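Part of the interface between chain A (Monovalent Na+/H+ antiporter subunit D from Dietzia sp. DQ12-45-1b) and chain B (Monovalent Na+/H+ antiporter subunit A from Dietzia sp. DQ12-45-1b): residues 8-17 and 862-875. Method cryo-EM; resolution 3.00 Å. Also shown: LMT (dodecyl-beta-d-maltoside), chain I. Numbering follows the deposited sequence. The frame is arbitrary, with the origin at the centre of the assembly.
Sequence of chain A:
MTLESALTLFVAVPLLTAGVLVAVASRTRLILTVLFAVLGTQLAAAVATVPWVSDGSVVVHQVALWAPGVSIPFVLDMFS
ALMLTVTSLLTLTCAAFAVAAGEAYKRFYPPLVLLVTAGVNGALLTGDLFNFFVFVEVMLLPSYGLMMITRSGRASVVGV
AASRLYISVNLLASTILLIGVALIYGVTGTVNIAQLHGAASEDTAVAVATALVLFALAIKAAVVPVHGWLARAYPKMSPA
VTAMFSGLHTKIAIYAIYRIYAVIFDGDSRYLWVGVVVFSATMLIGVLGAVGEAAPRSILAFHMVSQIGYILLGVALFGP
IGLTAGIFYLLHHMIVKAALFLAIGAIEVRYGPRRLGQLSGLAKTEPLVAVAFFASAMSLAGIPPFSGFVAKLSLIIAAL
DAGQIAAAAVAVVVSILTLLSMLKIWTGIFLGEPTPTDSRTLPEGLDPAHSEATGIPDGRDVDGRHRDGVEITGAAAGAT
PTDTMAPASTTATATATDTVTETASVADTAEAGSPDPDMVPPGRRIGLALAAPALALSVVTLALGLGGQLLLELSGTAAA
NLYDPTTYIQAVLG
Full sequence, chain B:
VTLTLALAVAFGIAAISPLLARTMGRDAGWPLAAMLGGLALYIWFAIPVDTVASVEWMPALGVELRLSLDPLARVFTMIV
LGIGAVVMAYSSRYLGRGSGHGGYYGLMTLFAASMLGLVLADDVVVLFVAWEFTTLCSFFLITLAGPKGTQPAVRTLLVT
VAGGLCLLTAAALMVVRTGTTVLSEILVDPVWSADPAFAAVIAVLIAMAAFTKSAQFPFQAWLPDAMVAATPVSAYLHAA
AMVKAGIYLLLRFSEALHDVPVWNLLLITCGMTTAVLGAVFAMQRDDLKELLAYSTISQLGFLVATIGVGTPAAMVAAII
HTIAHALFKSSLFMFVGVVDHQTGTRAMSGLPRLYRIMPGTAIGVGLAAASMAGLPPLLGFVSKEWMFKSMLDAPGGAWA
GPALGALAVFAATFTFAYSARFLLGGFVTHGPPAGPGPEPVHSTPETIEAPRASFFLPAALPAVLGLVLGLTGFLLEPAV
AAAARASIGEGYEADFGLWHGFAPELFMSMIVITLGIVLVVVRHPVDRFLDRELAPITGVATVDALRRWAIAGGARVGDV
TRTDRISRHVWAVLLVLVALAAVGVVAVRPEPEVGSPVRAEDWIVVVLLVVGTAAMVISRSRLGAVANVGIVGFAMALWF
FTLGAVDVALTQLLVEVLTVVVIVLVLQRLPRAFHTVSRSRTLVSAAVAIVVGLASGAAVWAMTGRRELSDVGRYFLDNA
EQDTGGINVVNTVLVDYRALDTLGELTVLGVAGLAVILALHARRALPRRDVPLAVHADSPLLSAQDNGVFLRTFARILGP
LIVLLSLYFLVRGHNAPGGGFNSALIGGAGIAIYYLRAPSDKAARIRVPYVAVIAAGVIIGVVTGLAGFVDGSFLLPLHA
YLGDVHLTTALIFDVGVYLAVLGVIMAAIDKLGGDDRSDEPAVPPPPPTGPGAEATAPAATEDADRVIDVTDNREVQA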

# COMPACT_ATOMS: atom_id res chain seq x y z
N THR A 8 -26.68 -3.47 -1.97
CA THR A 8 -25.81 -4.07 -2.96
C THR A 8 -25.54 -3.15 -4.14
O THR A 8 -24.63 -3.42 -4.93
CB THR A 8 -26.41 -5.38 -3.47
OG1 THR A 8 -27.80 -5.20 -3.72
CG2 THR A 8 -26.23 -6.47 -2.43
N LEU A 9 -26.30 -2.06 -4.29
CA LEU A 9 -26.07 -1.14 -5.39
C LEU A 9 -24.76 -0.37 -5.24
O LEU A 9 -24.36 0.30 -6.19
CB LEU A 9 -27.24 -0.15 -5.50
CG LEU A 9 -28.55 -0.74 -5.99
CD1 LEU A 9 -29.52 0.35 -6.39
CD2 LEU A 9 -28.31 -1.68 -7.16
N PHE A 10 -24.10 -0.47 -4.09
CA PHE A 10 -22.74 0.05 -3.98
C PHE A 10 -21.76 -0.76 -4.81
O PHE A 10 -20.70 -0.24 -5.19
CB PHE A 10 -22.29 0.06 -2.52
CG PHE A 10 -22.82 1.21 -1.73
CD1 PHE A 10 -22.39 2.50 -1.99
CD2 PHE A 10 -23.75 1.01 -0.73
CE1 PHE A 10 -22.88 3.56 -1.26
CE2 PHE A 10 -24.24 2.07 -0.00
CZ PHE A 10 -23.80 3.35 -0.27
N VAL A 11 -22.09 -2.01 -5.11
CA VAL A 11 -21.24 -2.87 -5.93
C VAL A 11 -21.84 -3.12 -7.31
O VAL A 11 -21.09 -3.38 -8.25
CB VAL A 11 -20.95 -4.20 -5.22
CG1 VAL A 11 -19.87 -4.99 -5.95
CG2 VAL A 11 -20.56 -3.96 -3.78
N ALA A 12 -23.16 -3.02 -7.46
CA ALA A 12 -23.79 -3.32 -8.74
C ALA A 12 -23.74 -2.14 -9.71
O ALA A 12 -23.64 -2.35 -10.92
CB ALA A 12 -25.24 -3.75 -8.53
N VAL A 13 -23.81 -0.91 -9.21
CA VAL A 13 -23.84 0.27 -10.07
C VAL A 13 -22.47 0.49 -10.70
O VAL A 13 -22.39 0.70 -11.92
CB VAL A 13 -24.33 1.51 -9.31
CG1 VAL A 13 -23.88 2.78 -10.01
CG2 VAL A 13 -25.83 1.49 -9.17
N PRO A 14 -21.35 0.46 -9.94
CA PRO A 14 -20.04 0.54 -10.59
C PRO A 14 -19.79 -0.59 -11.57
O PRO A 14 -19.54 -0.34 -12.75
CB PRO A 14 -19.06 0.49 -9.42
CG PRO A 14 -19.82 1.08 -8.30
CD PRO A 14 -21.21 0.55 -8.47
N LEU A 15 -19.89 -1.84 -11.09
CA LEU A 15 -19.61 -3.00 -11.93
C LEU A 15 -20.42 -2.97 -13.22
O LEU A 15 -19.95 -3.46 -14.26
CB LEU A 15 -19.91 -4.29 -11.17
CG LEU A 15 -18.89 -4.73 -10.13
CD1 LEU A 15 -19.19 -6.14 -9.66
CD2 LEU A 15 -17.49 -4.64 -10.69
N LEU A 16 -21.62 -2.41 -13.19
CA LEU A 16 -22.38 -2.22 -14.42
C LEU A 16 -21.76 -1.12 -15.27
O LEU A 16 -21.35 -1.35 -16.41
CB LEU A 16 -23.84 -1.91 -14.10
CG LEU A 16 -24.71 -1.47 -15.28
CD1 LEU A 16 -24.78 -2.56 -16.33
CD2 LEU A 16 -26.09 -1.08 -14.81
N THR A 17 -21.67 0.09 -14.71
CA THR A 17 -21.23 1.23 -15.50
C THR A 17 -19.80 1.04 -15.99
O THR A 17 -19.47 1.40 -17.13
CB THR A 17 -21.34 2.52 -14.69
OG1 THR A 17 -20.64 2.37 -13.46
CG2 THR A 17 -22.80 2.83 -14.41
N VAL B 862 -23.60 -8.45 -14.66
CA VAL B 862 -24.14 -7.51 -13.69
C VAL B 862 -25.62 -7.24 -13.93
O VAL B 862 -26.37 -6.98 -12.98
CB VAL B 862 -23.33 -6.20 -13.70
CG1 VAL B 862 -23.80 -5.28 -12.59
CG2 VAL B 862 -21.86 -6.50 -13.50
N VAL B 863 -26.10 -7.34 -15.17
CA VAL B 863 -27.51 -7.10 -15.43
C VAL B 863 -28.35 -8.27 -14.95
O VAL B 863 -29.34 -8.09 -14.22
CB VAL B 863 -27.75 -6.81 -16.93
CG1 VAL B 863 -29.20 -7.05 -17.28
CG2 VAL B 863 -27.36 -5.38 -17.25
N THR B 864 -27.99 -9.50 -15.34
CA THR B 864 -28.76 -10.65 -14.90
C THR B 864 -28.68 -10.83 -13.39
O THR B 864 -29.58 -11.43 -12.79
CB THR B 864 -28.30 -11.92 -15.60
OG1 THR B 864 -29.15 -13.01 -15.20
CG2 THR B 864 -26.89 -12.27 -15.21
N GLY B 865 -27.62 -10.31 -12.76
CA GLY B 865 -27.62 -10.25 -11.31
C GLY B 865 -28.48 -9.13 -10.77
O GLY B 865 -29.06 -9.27 -9.69
N LEU B 866 -28.59 -8.03 -11.51
CA LEU B 866 -29.40 -6.90 -11.10
C LEU B 866 -30.88 -7.09 -11.42
O LEU B 866 -31.71 -6.35 -10.89
CB LEU B 866 -28.88 -5.63 -11.78
CG LEU B 866 -29.28 -4.26 -11.25
CD1 LEU B 866 -28.07 -3.35 -11.21
CD2 LEU B 866 -30.37 -3.66 -12.12
N ALA B 867 -31.22 -8.06 -12.26
CA ALA B 867 -32.62 -8.37 -12.52
C ALA B 867 -33.28 -9.06 -11.33
O ALA B 867 -34.51 -9.16 -11.32
CB ALA B 867 -32.75 -9.25 -13.76
N GLY B 868 -32.51 -9.51 -10.35
CA GLY B 868 -33.10 -10.17 -9.20
C GLY B 868 -34.04 -9.28 -8.41
O GLY B 868 -34.98 -9.77 -7.78
N PHE B 869 -33.81 -7.96 -8.46
CA PHE B 869 -34.69 -7.02 -7.77
C PHE B 869 -36.15 -7.17 -8.20
O PHE B 869 -37.04 -6.66 -7.50
CB PHE B 869 -34.22 -5.59 -8.02
CG PHE B 869 -32.95 -5.23 -7.32
CD1 PHE B 869 -32.94 -4.95 -5.97
CD2 PHE B 869 -31.75 -5.17 -8.01
CE1 PHE B 869 -31.77 -4.62 -5.32
CE2 PHE B 869 -30.58 -4.84 -7.37
CZ PHE B 869 -30.59 -4.56 -6.03
N VAL B 870 -36.40 -7.83 -9.33
CA VAL B 870 -37.78 -8.10 -9.74
C VAL B 870 -38.50 -8.88 -8.65
O VAL B 870 -39.62 -8.54 -8.26
CB VAL B 870 -37.80 -8.86 -11.08
CG1 VAL B 870 -39.13 -9.56 -11.28
CG2 VAL B 870 -37.50 -7.91 -12.22
N ASP B 871 -37.87 -9.94 -8.14
CA ASP B 871 -38.42 -10.72 -7.03
C ASP B 871 -37.25 -11.15 -6.15
O ASP B 871 -36.62 -12.18 -6.39
CB ASP B 871 -39.21 -11.92 -7.54
CG ASP B 871 -40.38 -12.27 -6.64
OD1 ASP B 871 -40.16 -12.95 -5.61
OD2 ASP B 871 -41.52 -11.87 -6.95
N GLY B 872 -36.97 -10.34 -5.12
CA GLY B 872 -35.89 -10.64 -4.21
C GLY B 872 -34.88 -9.52 -4.08
O GLY B 872 -35.22 -8.41 -3.65
N SER B 873 -33.63 -9.79 -4.45
CA SER B 873 -32.56 -8.82 -4.30
C SER B 873 -31.52 -9.06 -5.39
O SER B 873 -31.77 -9.78 -6.36
CB SER B 873 -31.95 -8.90 -2.90
OG SER B 873 -30.74 -9.63 -2.93
N PHE B 874 -30.35 -8.46 -5.21
CA PHE B 874 -29.30 -8.53 -6.22
C PHE B 874 -28.74 -9.94 -6.32
O PHE B 874 -28.56 -10.64 -5.32
CB PHE B 874 -28.18 -7.54 -5.88
CG PHE B 874 -27.10 -7.47 -6.91
CD1 PHE B 874 -27.38 -7.12 -8.21
CD2 PHE B 874 -25.78 -7.72 -6.56
CE1 PHE B 874 -26.38 -7.04 -9.16
CE2 PHE B 874 -24.78 -7.65 -7.50
CZ PHE B 874 -25.08 -7.31 -8.80
N LEU B 875 -28.46 -10.36 -7.56
CA LEU B 875 -27.85 -11.66 -7.85
C LEU B 875 -28.70 -12.81 -7.31
O LEU B 875 -28.22 -13.70 -6.60
CB LEU B 875 -26.42 -11.73 -7.30
CG LEU B 875 -25.34 -11.19 -8.23
CD1 LEU B 875 -24.02 -11.07 -7.50
CD2 LEU B 875 -25.18 -12.08 -9.45
C1B LMT I . -34.40 5.97 9.24
C2B LMT I . -35.84 5.44 9.26
C3B LMT I . -36.08 4.56 10.50
C4B LMT I . -35.58 5.24 11.80
C5B LMT I . -34.17 5.84 11.58
C6B LMT I . -33.11 4.74 11.56
O1B LMT I . -34.24 6.82 8.16
O2B LMT I . -36.67 6.53 9.28
O3B LMT I . -35.58 3.29 10.33
O4' LMT I . -36.44 6.24 12.19
O5B LMT I . -34.09 6.64 10.42
O6B LMT I . -32.23 4.93 12.59
C1' LMT I . -31.99 6.93 4.63
C2' LMT I . -32.89 5.68 4.83
C3' LMT I . -33.89 5.82 6.02
C4' LMT I . -33.23 6.48 7.23
C5' LMT I . -32.65 7.78 6.66
C6' LMT I . -32.27 8.82 7.68
O1' LMT I . -30.86 6.58 3.97
O2' LMT I . -33.63 5.51 3.70
O3' LMT I . -34.39 4.60 6.36
O5' LMT I . -31.55 7.45 5.87
O6' LMT I . -32.10 8.15 8.86
C1 LMT I . -30.95 6.61 2.56
C2 LMT I . -30.36 5.31 2.12
C3 LMT I . -29.92 5.22 0.70
C4 LMT I . -29.37 3.84 0.49
C5 LMT I . -28.22 3.88 -0.45
C6 LMT I . -28.06 2.60 -1.19
C7 LMT I . -28.06 2.87 -2.66
C8 LMT I . -26.65 3.03 -3.13
C9 LMT I . -26.52 3.50 -4.53
C10 LMT I . -25.08 3.35 -4.92
C11 LMT I . -24.75 4.17 -6.12
C12 LMT I . -23.34 3.96 -6.55

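No hydrogen bond crosses between these two stretches. The contact is held by apolar packing, and its centre is a methyl group resting on an aromatic ring. Ala A12 CB lies 3.8 Å from the centroid of the Phe B874 ring, 24° off the ring normal. This is a CH-pi contact over the face. The closest ring atom is Phe B874 CE1, 3.5 Å from Ala A12 CB. The methyl of Ala A12 points toward chain B and covers part of one ring face.

Chain A contributes a helix that runs on beyond this stretch. It is kinked at Pro A14, whose ring nitrogen carries no hydrogen and so makes no bond to the turn before. The next bond along, from Leu A15 N to Val A11 O, is weak at 3.4 Å. Chain B contributes the end of a helix, then a short 3-10 segment around Phe B869, then a loop. The two helices run roughly antiparallel, at 147°, and their axes come no closer than 10.0 Å. The chain B stretch folds back on itself, and Leu B875 N donates a very short hydrogen bond of 2.5 Å to Gly B865 O. This return brings Phe B874 alongside the helix, so that it faces chain A together with Val B862 and Leu B866.

Gly B865 leaves room for the returning loop. An ideal CB on Gly B865 would sit 2.6 Å from Leu B875 CD2. Gly B872 has phi/psi of 125/-118, a backbone conformation that by itself calls for glycine.

At one end of the contact, Thr A8 meets two aromatic residues. Thr A8 OG1 is 3.2 Å from Phe B874 CB and 3.7 Å from Phe B869 CZ. These are van der Waals contacts; the hydroxyl is hydrogen-bonded elsewhere in the structure. Leu A9 starts sideways, but its end comes nearer to chain B. Leu A9 CD2 lies 3.8 Å from Phe B869 CZ, an oblique approach to that ring. Leu B866 CD1 packs 3.9 Å from Ala A12 CB, beside the methyl-on-ring contact.

At the other end, Val B862 fits against the chain A helix. Val B862 CG1 is 3.4 Å from Ala A12 O and 3.7 Å from Leu A16 CB. Val B862 CG2 is 3.8 Å from Leu A15 CB. Both methyls pack against the same helix, CG1 nearest Ala A12 and Leu A16, CG2 nearest Leu A15. Ala A12 O also accepts the helix bond from Leu A16 N, at 3.0 Å, so this carbonyl has a polar partner within its own chain. Leu A16 extends the contact: its CD1 lies 3.9 Å from Val B863 CG2, on a part of chain B that is exposed at the surface.

A dodecyl maltoside molecule lies along another side of the chain A helix. Its alkyl carbon C8 sits over one face of Phe A10. LMT C12 is 3.7 Å from Val A13 CG1, a side chain whose CA-to-CB bond points away from the chain B stretch.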